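Long-range contacts in Chains: A (Unidentified, PDB 6ZM9), which acts as a phage-encoded lyase of S-adenosylmethionine, with 5'-methylthioadenosine, the thioether nucleoside expected from that cleavage, bound in its pockets: residues R14-L19 / S71-I76; S106-I111 / Q118-I123. All blocks are in the same frame, centred on the assembly; numbering follows the deposited sequence.

Contact 1: residues R14-L19 / S71-I76. With MTA (5'-deoxy-5'-methylthioadenosine), chain F; MTA (5'-deoxy-5'-methylthioadenosine), chain B.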
loop_
_atom_site.group_PDB
_atom_site.type_symbol
_atom_site.label_atom_id
_atom_site.label_comp_id
_atom_site.label_asym_id
_atom_site.label_seq_id
_atom_site.Cartn_x
_atom_site.Cartn_y
_atom_site.Cartn_z
ATOM N N ARG A 14 0.890 0.638 9.738
ATOM C CA ARG A 14 1.133 1.642 8.712
ATOM C C ARG A 14 1.205 2.999 9.402
ATOM O O ARG A 14 0.374 3.311 10.259
ATOM C CB ARG A 14 -0.007 1.690 7.684
ATOM C CG ARG A 14 -0.227 0.421 6.909
ATOM C CD ARG A 14 -0.963 0.703 5.594
ATOM N NE ARG A 14 -2.351 1.119 5.790
ATOM C CZ ARG A 14 -3.148 1.561 4.820
ATOM N NH1 ARG A 14 -2.702 1.668 3.574
ATOM N NH2 ARG A 14 -4.396 1.906 5.101
ATOM N N ILE A 15 2.197 3.804 9.031
ATOM C CA ILE A 15 2.360 5.149 9.568
ATOM C C ILE A 15 2.449 6.120 8.397
ATOM O O ILE A 15 3.207 5.884 7.455
ATOM C CB ILE A 15 3.626 5.256 10.436
ATOM C CG1 ILE A 15 3.627 4.201 11.544
ATOM C CG2 ILE A 15 3.769 6.660 11.021
ATOM C CD1 ILE A 15 4.904 4.186 12.361
ATOM N N PHE A 16 1.679 7.208 8.457
ATOM C CA PHE A 16 1.684 8.227 7.419
ATOM C C PHE A 16 2.321 9.495 7.961
ATOM O O PHE A 16 1.823 10.067 8.944
ATOM C CB PHE A 16 0.265 8.502 6.962
ATOM C CG PHE A 16 -0.405 7.327 6.312
ATOM C CD1 PHE A 16 -1.065 6.365 7.057
ATOM C CD2 PHE A 16 -0.363 7.186 4.942
ATOM C CE1 PHE A 16 -1.695 5.285 6.435
ATOM C CE2 PHE A 16 -1.007 6.117 4.302
ATOM C CZ PHE A 16 -1.673 5.173 5.040
ATOM N N VAL A 17 3.401 9.941 7.301
ATOM C CA VAL A 17 4.187 11.103 7.721
ATOM C C VAL A 17 4.328 12.047 6.532
ATOM O O VAL A 17 4.890 11.654 5.503
ATOM C CB VAL A 17 5.603 10.714 8.196
ATOM C CG1 VAL A 17 6.305 11.937 8.796
ATOM C CG2 VAL A 17 5.594 9.568 9.191
ATOM N N GLY A 18 3.877 13.286 6.688
ATOM C CA GLY A 18 4.069 14.286 5.664
ATOM C C GLY A 18 5.446 14.930 5.688
ATOM O O GLY A 18 6.188 14.873 6.675
ATOM N N LEU A 19 5.790 15.568 4.564
ATOM C CA LEU A 19 7.118 16.130 4.344
ATOM C C LEU A 19 7.086 17.637 4.160
ATOM O O LEU A 19 8.152 18.257 4.014
ATOM C CB LEU A 19 7.800 15.457 3.150
ATOM C CG LEU A 19 7.972 13.940 3.318
ATOM C CD1 LEU A 19 8.507 13.350 2.039
ATOM C CD2 LEU A 19 8.863 13.582 4.484
ATOM N N SER A 71 4.613 12.802 0.902
ATOM C CA SER A 71 4.501 12.130 2.183
ATOM C C SER A 71 5.069 10.723 2.064
ATOM O O SER A 71 5.477 10.277 0.988
ATOM C CB SER A 71 3.062 12.112 2.704
ATOM O OG SER A 71 2.228 11.365 1.847
ATOM N N VAL A 72 5.113 10.028 3.202
ATOM C CA VAL A 72 5.689 8.694 3.287
ATOM C C VAL A 72 4.703 7.805 4.019
ATOM O O VAL A 72 4.183 8.186 5.074
ATOM C CB VAL A 72 7.040 8.679 4.033
ATOM C CG1 VAL A 72 7.625 7.257 4.081
ATOM C CG2 VAL A 72 8.000 9.641 3.378
ATOM N N GLN A 73 4.451 6.628 3.465
ATOM C CA GLN A 73 3.751 5.563 4.167
ATOM C C GLN A 73 4.781 4.524 4.604
ATOM O O GLN A 73 5.442 3.907 3.760
ATOM C CB GLN A 73 2.686 4.944 3.260
ATOM C CG GLN A 73 1.941 3.791 3.916
ATOM C CD GLN A 73 1.011 3.032 2.994
ATOM O OE1 GLN A 73 0.587 1.930 3.326
ATOM N NE2 GLN A 73 0.644 3.637 1.876
ATOM N N ILE A 74 4.916 4.342 5.916
ATOM C CA ILE A 74 5.806 3.337 6.488
ATOM C C ILE A 74 4.985 2.084 6.731
ATOM O O ILE A 74 3.928 2.150 7.371
ATOM C CB ILE A 74 6.422 3.834 7.812
ATOM C CG1 ILE A 74 7.037 5.226 7.655
ATOM C CG2 ILE A 74 7.458 2.811 8.323
ATOM C CD1 ILE A 74 7.576 5.815 8.959
ATOM N N ILE A 75 5.458 0.948 6.216
ATOM C CA ILE A 75 4.777 -0.339 6.363
ATOM C C ILE A 75 5.680 -1.232 7.202
ATOM O O ILE A 75 6.821 -1.510 6.811
ATOM C CB ILE A 75 4.483 -0.988 5.002
ATOM C CG1 ILE A 75 3.640 -0.051 4.139
ATOM C CG2 ILE A 75 3.808 -2.337 5.188
ATOM C CD1 ILE A 75 3.538 -0.472 2.677
ATOM N N ILE A 76 5.163 -1.721 8.333
ATOM C CA ILE A 76 5.936 -2.543 9.258
ATOM C C ILE A 76 5.196 -3.852 9.461
ATOM O O ILE A 76 4.070 -3.855 9.968
ATOM C CB ILE A 76 6.126 -1.848 10.617
ATOM C CG1 ILE A 76 6.969 -0.588 10.470
ATOM C CG2 ILE A 76 6.776 -2.818 11.608
ATOM C CD1 ILE A 76 6.945 0.307 11.691
HETATM C CS MTA F . -1.628 13.151 8.518
HETATM S "S5'" MTA F . -1.030 14.229 7.257
HETATM C "C5'" MTA F . 0.304 13.236 6.564
HETATM C "C4'" MTA F . -0.077 12.351 5.394
HETATM O "O4'" MTA F . -1.104 11.437 5.813
HETATM C "C2'" MTA F . -1.374 11.881 3.473
HETATM O "O2'" MTA F . -0.413 11.150 2.728
HETATM C "C3'" MTA F . -0.649 13.043 4.158
HETATM O "O3'" MTA F . 0.342 13.640 3.340
HETATM C "C1'" MTA F . -1.870 11.063 4.675
HETATM N N9 MTA F . -3.280 11.271 4.970
HETATM C C8 MTA F . -3.862 12.265 5.716
HETATM N N7 MTA F . -5.155 12.126 5.886
HETATM C C5 MTA F . -5.451 10.957 5.197
HETATM C C6 MTA F . -6.638 10.211 5.051
HETATM N N6 MTA F . -7.808 10.540 5.616
HETATM N N1 MTA F . -6.570 9.061 4.336
HETATM C C2 MTA F . -5.393 8.691 3.817
HETATM N N3 MTA F . -4.213 9.297 3.907
HETATM C C4 MTA F . -4.304 10.434 4.616
HETATM C CS MTA B . 12.538 -9.210 2.474
HETATM S "S5'" MTA B . 13.725 -7.973 2.059
HETATM C "C5'" MTA B . 12.907 -7.165 0.672
HETATM C "C4'" MTA B . 12.036 -5.976 1.026
HETATM O "O4'" MTA B . 11.004 -6.402 1.931
HETATM C "C2'" MTA B . 11.516 -4.103 2.374
HETATM O "O2'" MTA B . 10.921 -3.276 1.388
HETATM C "C3'" MTA B . 12.718 -4.805 1.734
HETATM O "O3'" MTA B . 13.449 -3.967 0.856
HETATM C "C1'" MTA B . 10.601 -5.289 2.717
HETATM N N9 MTA B . 10.649 -5.665 4.122
HETATM C C8 MTA B . 11.545 -6.486 4.759
HETATM N N7 MTA B . 11.266 -6.716 6.020
HETATM C C5 MTA B . 10.102 -5.987 6.234
HETATM C C6 MTA B . 9.245 -5.867 7.345
HETATM N N6 MTA B . 9.426 -6.506 8.510
HETATM N N1 MTA B . 8.139 -5.096 7.201
HETATM C C2 MTA B . 7.916 -4.499 6.024
HETATM N N3 MTA B . 8.636 -4.558 4.908
HETATM C C4 MTA B . 9.726 -5.324 5.074
#

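Contact 2: residues S106-I111 / Q118-I123. With MTA (5'-deoxy-5'-methylthioadenosine), chain F.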
loop_
_atom_site.group_PDB
_atom_site.type_symbol
_atom_site.label_atom_id
_atom_site.label_comp_id
_atom_site.label_asym_id
_atom_site.label_seq_id
_atom_site.Cartn_x
_atom_site.Cartn_y
_atom_site.Cartn_z
ATOM N N SER A 106 0.119 16.425 12.430
ATOM C CA SER A 106 -0.549 15.144 12.632
ATOM C C SER A 106 0.244 14.038 11.951
ATOM O O SER A 106 0.703 14.234 10.821
ATOM C CB SER A 106 -1.921 15.213 11.947
ATOM O OG SER A 106 -2.696 14.045 12.139
ATOM N N VAL A 107 0.337 12.874 12.599
ATOM C CA VAL A 107 0.835 11.631 12.014
ATOM C C VAL A 107 -0.250 10.585 12.240
ATOM O O VAL A 107 -0.798 10.486 13.344
ATOM C CB VAL A 107 2.167 11.202 12.659
ATOM C CG1 VAL A 107 2.526 9.762 12.352
ATOM C CG2 VAL A 107 3.295 12.113 12.184
ATOM N N ILE A 108 -0.577 9.803 11.214
ATOM C CA ILE A 108 -1.589 8.754 11.342
ATOM C C ILE A 108 -0.904 7.407 11.519
ATOM O O ILE A 108 0.020 7.068 10.768
ATOM C CB ILE A 108 -2.536 8.722 10.126
ATOM C CG1 ILE A 108 -3.335 10.018 10.048
ATOM C CG2 ILE A 108 -3.442 7.494 10.203
ATOM C CD1 ILE A 108 -4.082 10.187 8.731
ATOM N N VAL A 109 -1.379 6.626 12.489
ATOM C CA VAL A 109 -0.873 5.289 12.778
ATOM C C VAL A 109 -2.045 4.317 12.723
ATOM O O VAL A 109 -3.085 4.547 13.352
ATOM C CB VAL A 109 -0.207 5.232 14.164
ATOM C CG1 VAL A 109 0.186 3.803 14.502
ATOM C CG2 VAL A 109 0.993 6.134 14.217
ATOM N N GLU A 110 -1.877 3.225 11.990
ATOM C CA GLU A 110 -2.858 2.150 11.936
ATOM C C GLU A 110 -2.172 0.876 12.407
ATOM O O GLU A 110 -1.098 0.532 11.905
ATOM C CB GLU A 110 -3.367 1.984 10.501
ATOM C CG GLU A 110 -4.511 1.008 10.346
ATOM C CD GLU A 110 -4.983 0.875 8.904
ATOM O OE1 GLU A 110 -5.863 1.658 8.476
ATOM O OE2 GLU A 110 -4.465 -0.019 8.197
ATOM N N ILE A 111 -2.796 0.169 13.353
ATOM C CA ILE A 111 -2.295 -1.107 13.866
ATOM C C ILE A 111 -3.243 -2.203 13.399
ATOM O O ILE A 111 -4.460 -2.088 13.588
ATOM C CB ILE A 111 -2.282 -1.132 15.406
ATOM C CG1 ILE A 111 -1.466 0.020 15.979
ATOM C CG2 ILE A 111 -1.798 -2.489 15.901
ATOM C CD1 ILE A 111 -0.088 -0.020 15.583
ATOM N N GLN A 118 -6.964 -2.911 14.488
ATOM C CA GLN A 118 -7.200 -2.840 15.919
ATOM C C GLN A 118 -7.405 -1.407 16.380
ATOM O O GLN A 118 -8.216 -1.160 17.279
ATOM C CB GLN A 118 -6.011 -3.453 16.657
ATOM C CG GLN A 118 -5.738 -4.876 16.233
ATOM C CD GLN A 118 -6.939 -5.756 16.463
ATOM O OE1 GLN A 118 -7.378 -5.944 17.603
ATOM N NE2 GLN A 118 -7.502 -6.285 15.380
ATOM N N ASP A 119 -6.675 -0.465 15.782
ATOM C CA ASP A 119 -6.724 0.927 16.183
ATOM C C ASP A 119 -6.237 1.778 15.011
ATOM O O ASP A 119 -5.286 1.401 14.322
ATOM C CB ASP A 119 -5.800 1.222 17.388
ATOM C CG ASP A 119 -5.808 0.126 18.479
ATOM O OD1 ASP A 119 -6.681 0.196 19.381
ATOM O OD2 ASP A 119 -4.892 -0.743 18.481
ATOM N N VAL A 120 -6.876 2.928 14.803
ATOM C CA VAL A 120 -6.327 3.994 13.978
ATOM C C VAL A 120 -6.204 5.198 14.895
ATOM O O VAL A 120 -7.172 5.558 15.576
ATOM C CB VAL A 120 -7.221 4.355 12.784
ATOM C CG1 VAL A 120 -6.600 5.485 11.982
ATOM C CG2 VAL A 120 -7.415 3.188 11.897
ATOM N N TYR A 121 -5.019 5.786 14.934
ATOM C CA TYR A 121 -4.726 6.912 15.791
ATOM C C TYR A 121 -4.298 8.083 14.933
ATOM O O TYR A 121 -3.556 7.910 13.960
ATOM C CB TYR A 121 -3.521 6.627 16.740
ATOM C CG TYR A 121 -3.652 5.396 17.576
ATOM C CD1 TYR A 121 -4.366 5.421 18.760
ATOM C CD2 TYR A 121 -3.051 4.212 17.193
ATOM C CE1 TYR A 121 -4.500 4.287 19.542
ATOM C CE2 TYR A 121 -3.184 3.068 17.961
ATOM C CZ TYR A 121 -3.906 3.107 19.142
ATOM O OH TYR A 121 -4.043 1.980 19.924
ATOM N N SER A 122 -4.749 9.278 15.300
ATOM C CA SER A 122 -4.137 10.525 14.824
ATOM C C SER A 122 -3.305 11.085 15.968
ATOM O O SER A 122 -3.854 11.343 17.042
ATOM C CB SER A 122 -5.209 11.534 14.340
ATOM O OG SER A 122 -4.585 12.618 13.651
ATOM N N ILE A 123 -2.011 11.219 15.748
ATOM C CA ILE A 123 -1.112 11.740 16.757
ATOM C C ILE A 123 -0.982 13.212 16.450
ATOM O O ILE A 123 -0.398 13.579 15.423
ATOM C CB ILE A 123 0.251 11.045 16.731
ATOM C CG1 ILE A 123 0.098 9.568 17.022
ATOM C CG2 ILE A 123 1.166 11.724 17.749
ATOM C CD1 ILE A 123 1.371 8.758 16.812
HETATM C CS MTA F . -1.628 13.151 8.518
HETATM S "S5'" MTA F . -1.030 14.229 7.257
HETATM C "C5'" MTA F . 0.304 13.236 6.564
HETATM C "C4'" MTA F . -0.077 12.351 5.394
HETATM O "O4'" MTA F . -1.104 11.437 5.813
HETATM C "C2'" MTA F . -1.374 11.881 3.473
HETATM O "O2'" MTA F . -0.413 11.150 2.728
HETATM C "C3'" MTA F . -0.649 13.043 4.158
HETATM O "O3'" MTA F . 0.342 13.640 3.340
HETATM C "C1'" MTA F . -1.870 11.063 4.675
HETATM N N9 MTA F . -3.280 11.271 4.970
HETATM C C8 MTA F . -3.862 12.265 5.716
HETATM N N7 MTA F . -5.155 12.126 5.886
HETATM C C5 MTA F . -5.451 10.957 5.197
HETATM C C6 MTA F . -6.638 10.211 5.051
HETATM N N6 MTA F . -7.808 10.540 5.616
HETATM N N1 MTA F . -6.570 9.061 4.336
HETATM C C2 MTA F . -5.393 8.691 3.817
HETATM N N3 MTA F . -4.213 9.297 3.907
HETATM C C4 MTA F . -4.304 10.434 4.616
#

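Contact 1: residues R14-L19 / S71-I76
Ile15 and Ile74 face each other as a hydrogen-bonded antiparallel pair, and Val17 with Val72 repeats the arrangement two residues on, the short strand axes running 162° apart. All four amides and all four carbonyls of these pairs are satisfied across the contact: Ile74 N reaches Ile15 O at 2.8 Å, nearly straight at 170°, and Val72 N meets Val17 O at the same 2.8 Å. Ile74 O also receives the Arg14 CA-H, at a CA-to-O distance of 3.1 Å.

On the face carrying Arg14, Phe16 and Gln73, the Gln73 chain leaves with CG anti to the backbone N (chi1 178°) and lies alongside Phe16, CG sitting 3.8 Å from Phe16 CE2 in an off-centre CH-pi contact. Both polar atoms of its amide have partners: NE2 donates to Gln54 OE1, while OE1 takes a weak hydrogen bond from Arg14 NH1 at 3.3 Å, at the guanidinium edge. Arg14 has two conformers, so this bond is tentative, as is the approach of Phe16 CZ, 3.9 Å above the guanidinium centre in the one described, with Arg14 CZ at the Phe16 ring edge, in its plane.

Ser71 OG hydrogen-bonds O2' of the chain F methylthioadenosine at 2.8 Å and has a second partner in Gln54 NE2. Gln54 thus links Gln73 to the pocket. The arrangement is that of two neighbouring strands of an antiparallel sheet, one face packed on helices 29-43 and 84-101, the other lining the methylthioadenosine pocket.

Contact 2: residues S106-I111 / Q118-I123
Gln118 and Asp119 both face Ile111, a classic beta bulge in the beta hairpin made by strands 106-113 and 116-124. Backbone bonds supply the frame. At the bulge the two bonds of Ile111 go to different residues: its N donates to Asp119 O at 2.9 Å, whereas its O accepts from Gln118 N at 2.8 Å. Val109 and Tyr121 exchange two bonds, each with an N-H...O angle of 171°, and Val107 and Ile123 exchange another two.

Apolar contacts dominate the face bearing Val107, Val109, Ile111, Tyr121 and Ile123, where helix 84-101 packs on the first four. Ile123 CD1 meets Val109 CG2 at 3.7 Å, a diagonal contact between successive hydrogen-bonded pairs. Ile111 CG1 comes to the edge of the Tyr121 ring, near its plane, 4.0 Å from CE2. On the opposite face, the neighbours Val120 and Glu110 touch, CG2 to CG at 3.9 Å; the Glu110 chain runs on extended, and its OE2 accepts from Gln112 NE2.

Near the start of strand 106-113, a weak hydrogen bond from Ser106 OG to Ser122 OG is doubtful, since both serines have two conformers. The outer strand does not end the sheet, since Tyr121 to Ile123 pair antiparallel with a strand of the second subunit. Ligand contacts come from strand 106-111, where Ile108 CD1 lies 3.6 Å from N7 of the adenine.

How the contacts relate
Strands 11-21 and 106-113 are neighbours, so contacts 1 and 2 belong to one continuous antiparallel sheet, their centres about 11 Å apart. Three kinds of evidence join them: a probable hydrogen bond from Phe16 N to Ile108 O at 2.8 Å, a long, weak ion pair between Arg14 NE and Glu110 OE2 at 3.4 Å in one of the two Arg14 conformers, and packing of Ile15 CG2 on Val107 CG1 at 3.6 Å. Both border the same methylthioadenosine. Contact 1 addresses the ribose, with Phe16 CB 3.4 Å from O4', while contact 2 reaches both the adenine and the methylthio end, with Ser106 O 3.5 Å from CS. Ser50 of the second subunit also hydrogen-bonds the ligand, placing the pocket at a subunit interface.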